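Local structure of fiber protein (Raptor adenovirus a, 5FLD) at residues T103-F108 with R116-M121. The protein forms the fibre of the virion, whose trimeric head domain, present here in a beta-hairpin-deleted form, probably attaches the virus to host-cell receptors. The protein carries 2 engineered substitutions. Residues are numbered along the deposited sequence; the frame is centred on the assembly and turned at random.
Sequences TALCIF and RELCMM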
loop_
_atom_site.group_PDB
_atom_site.type_symbol
_atom_site.label_atom_id
_atom_site.label_comp_id
_atom_site.label_asym_id
_atom_site.label_seq_id
_atom_site.Cartn_x
_atom_site.Cartn_y
_atom_site.Cartn_z
ATOM N N THR A 103 3.417 1.715 1.823
ATOM C CA THR A 103 3.390 2.370 0.531
ATOM C C THR A 103 3.430 3.881 0.726
ATOM O O THR A 103 2.775 4.403 1.598
ATOM C CB THR A 103 2.155 1.959 -0.284
ATOM O OG1 THR A 103 2.136 0.519 -0.338
ATOM C CG2 THR A 103 2.220 2.528 -1.698
ATOM N N ALA A 104 4.194 4.536 -0.138
ATOM C CA ALA A 104 4.250 6.003 -0.168
ATOM C C ALA A 104 4.137 6.509 -1.568
ATOM O O ALA A 104 4.557 5.860 -2.483
ATOM C CB ALA A 104 5.540 6.524 0.448
ATOM N N LEU A 105 3.605 7.712 -1.715
ATOM C CA LEU A 105 3.711 8.443 -2.962
ATOM C C LEU A 105 4.796 9.485 -2.758
ATOM O O LEU A 105 4.697 10.297 -1.837
ATOM C CB LEU A 105 2.392 9.148 -3.308
ATOM C CG LEU A 105 2.400 9.945 -4.618
ATOM C CD1 LEU A 105 2.616 9.082 -5.856
ATOM C CD2 LEU A 105 1.060 10.660 -4.724
ATOM N N CYS A 106 5.845 9.405 -3.576
ATOM C CA CYS A 106 6.997 10.285 -3.482
ATOM C C CYS A 106 7.193 11.044 -4.758
ATOM O O CYS A 106 6.827 10.600 -5.869
ATOM C CB CYS A 106 8.269 9.491 -3.201
ATOM S SG CYS A 106 8.138 8.618 -1.616
ATOM N N ILE A 107 7.818 12.202 -4.590
ATOM C CA ILE A 107 8.275 12.986 -5.698
ATOM C C ILE A 107 9.788 13.029 -5.640
ATOM O O ILE A 107 10.364 13.394 -4.607
ATOM C CB ILE A 107 7.722 14.434 -5.706
ATOM C CG1 ILE A 107 6.189 14.492 -5.853
ATOM C CG2 ILE A 107 8.344 15.203 -6.842
ATOM C CD1 ILE A 107 5.599 15.785 -5.344
ATOM N N PHE A 108 10.418 12.667 -6.750
ATOM C CA PHE A 108 11.872 12.734 -6.914
ATOM C C PHE A 108 12.220 13.835 -7.883
ATOM O O PHE A 108 11.810 13.820 -9.041
ATOM C CB PHE A 108 12.497 11.410 -7.391
ATOM C CG PHE A 108 12.271 10.264 -6.446
ATOM C CD1 PHE A 108 13.142 10.009 -5.419
ATOM C CD2 PHE A 108 11.145 9.435 -6.584
ATOM C CE1 PHE A 108 12.899 8.968 -4.518
ATOM C CE2 PHE A 108 10.913 8.403 -5.677
ATOM C CZ PHE A 108 11.778 8.168 -4.658
ATOM N N ARG A 116 7.019 11.375 -10.138
ATOM C CA ARG A 116 6.034 11.152 -9.135
ATOM C C ARG A 116 5.705 9.672 -9.185
ATOM O O ARG A 116 5.308 9.160 -10.245
ATOM C CB ARG A 116 4.871 12.029 -9.492
ATOM C CG ARG A 116 3.799 12.098 -8.493
ATOM C CD ARG A 116 2.736 13.043 -9.070
ATOM N NE ARG A 116 1.541 12.958 -8.274
ATOM C CZ ARG A 116 1.195 13.795 -7.304
ATOM N NH1 ARG A 116 1.970 14.851 -6.961
ATOM N NH2 ARG A 116 0.044 13.591 -6.687
ATOM N N GLU A 117 5.940 8.974 -8.083
ATOM C CA GLU A 117 5.946 7.488 -8.063
ATOM C C GLU A 117 5.419 6.941 -6.766
ATOM O O GLU A 117 5.754 7.425 -5.688
ATOM C CB GLU A 117 7.385 6.944 -8.112
ATOM C CG GLU A 117 8.169 7.259 -9.326
ATOM C CD GLU A 117 9.558 6.697 -9.295
ATOM O OE1 GLU A 117 9.904 5.860 -8.429
ATOM O OE2 GLU A 117 10.299 7.080 -10.188
ATOM N N LEU A 118 4.665 5.844 -6.850
ATOM C CA LEU A 118 4.441 5.005 -5.679
ATOM C C LEU A 118 5.686 4.163 -5.431
ATOM O O LEU A 118 6.256 3.594 -6.358
ATOM C CB LEU A 118 3.188 4.095 -5.817
ATOM C CG LEU A 118 1.807 4.749 -5.783
ATOM C CD1 LEU A 118 0.718 3.705 -5.564
ATOM C CD2 LEU A 118 1.715 5.757 -4.674
ATOM N N CYS A 119 6.077 4.110 -4.171
ATOM C CA CYS A 119 7.272 3.408 -3.670
ATOM C C CYS A 119 6.909 2.663 -2.418
ATOM O O CYS A 119 5.898 2.993 -1.785
ATOM C CB CYS A 119 8.337 4.406 -3.257
ATOM S SG CYS A 119 8.899 5.479 -4.578
ATOM N N MET A 120 7.735 1.717 -2.003
ATOM C CA MET A 120 7.551 1.146 -0.679
ATOM C C MET A 120 8.691 1.624 0.206
ATOM O O MET A 120 9.811 1.840 -0.265
ATOM C CB MET A 120 7.417 -0.350 -0.722
ATOM C CG MET A 120 6.073 -0.747 -1.372
ATOM S SD MET A 120 5.543 -2.396 -1.013
ATOM C CE MET A 120 4.755 -2.061 0.560
ATOM N N MET A 121 8.377 1.842 1.475
ATOM C CA MET A 121 9.361 2.325 2.467
ATOM C C MET A 121 9.333 1.436 3.687
ATOM O O MET A 121 8.286 0.928 4.050
ATOM C CB MET A 121 8.994 3.719 2.919
ATOM C CG MET A 121 8.975 4.732 1.830
ATOM S SD MET A 121 8.734 6.331 2.639
ATOM C CE MET A 121 9.328 7.239 1.259
#
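Cys106 and Met121 meet on the tightly packed face of this antiparallel hairpin, a worked example of how one strand pair can serve two different surroundings. The Cys106 SG lies 3.4 Å from Met121 CE, because the methionine chain runs extended beyond CG (chi2 -173°) and passes Ala104 CB, which its SD also touches. Farther along the same face, Cys119 SG, in the conformer described here, meets the edge of the Phe108 ring in its plane, 3.7 Å from CE2, a sulfur-aromatic contact. The Glu117 side chain crosses that of Phe108 at about a right angle, its carboxylate plane turned 49° from the ring, with OE1 near CE2; its OE2 is held by a salt bridge to Arg137, which also makes a cation-pi contact with Phe108.

Four backbone hydrogen bonds join the strands, in the hydrogen-bonded pairs Ala104-Cys119 and Cys106-Glu117. The straightest, from Cys106 N to Glu117 O, spans 2.9 Å with 177° at the hydrogen. Leu118 CA adds a C-H...O contact to Ala104 O at 3.3 Å.

On the reverse face the side chains are spaced more widely toward the Ile107 end. Leu105 CD1 still packs 3.6 Å from Leu118 CD2, while Leu105 CD2 sits over one face of the Arg116 guanidinium, 3.7 Å from NH2. Ile107 CD1, from a partly exposed residue, comes no nearer to Arg116 than 4.1 Å at NH1. The extended arginine chain carries NE to a hydrogen bond with Arg137 O of a second subunit.

This face helps build the trimer interface: Thr103 packs on Thr103 of both other subunits, and Leu118 on Leu118 of the third. Within its own chain the hairpin lies between strand 147-159, paired with strand 102-109, and strand 131-136, paired with strand 114-125; Met121 touches Ile150 and Val135 on these two flanking strands.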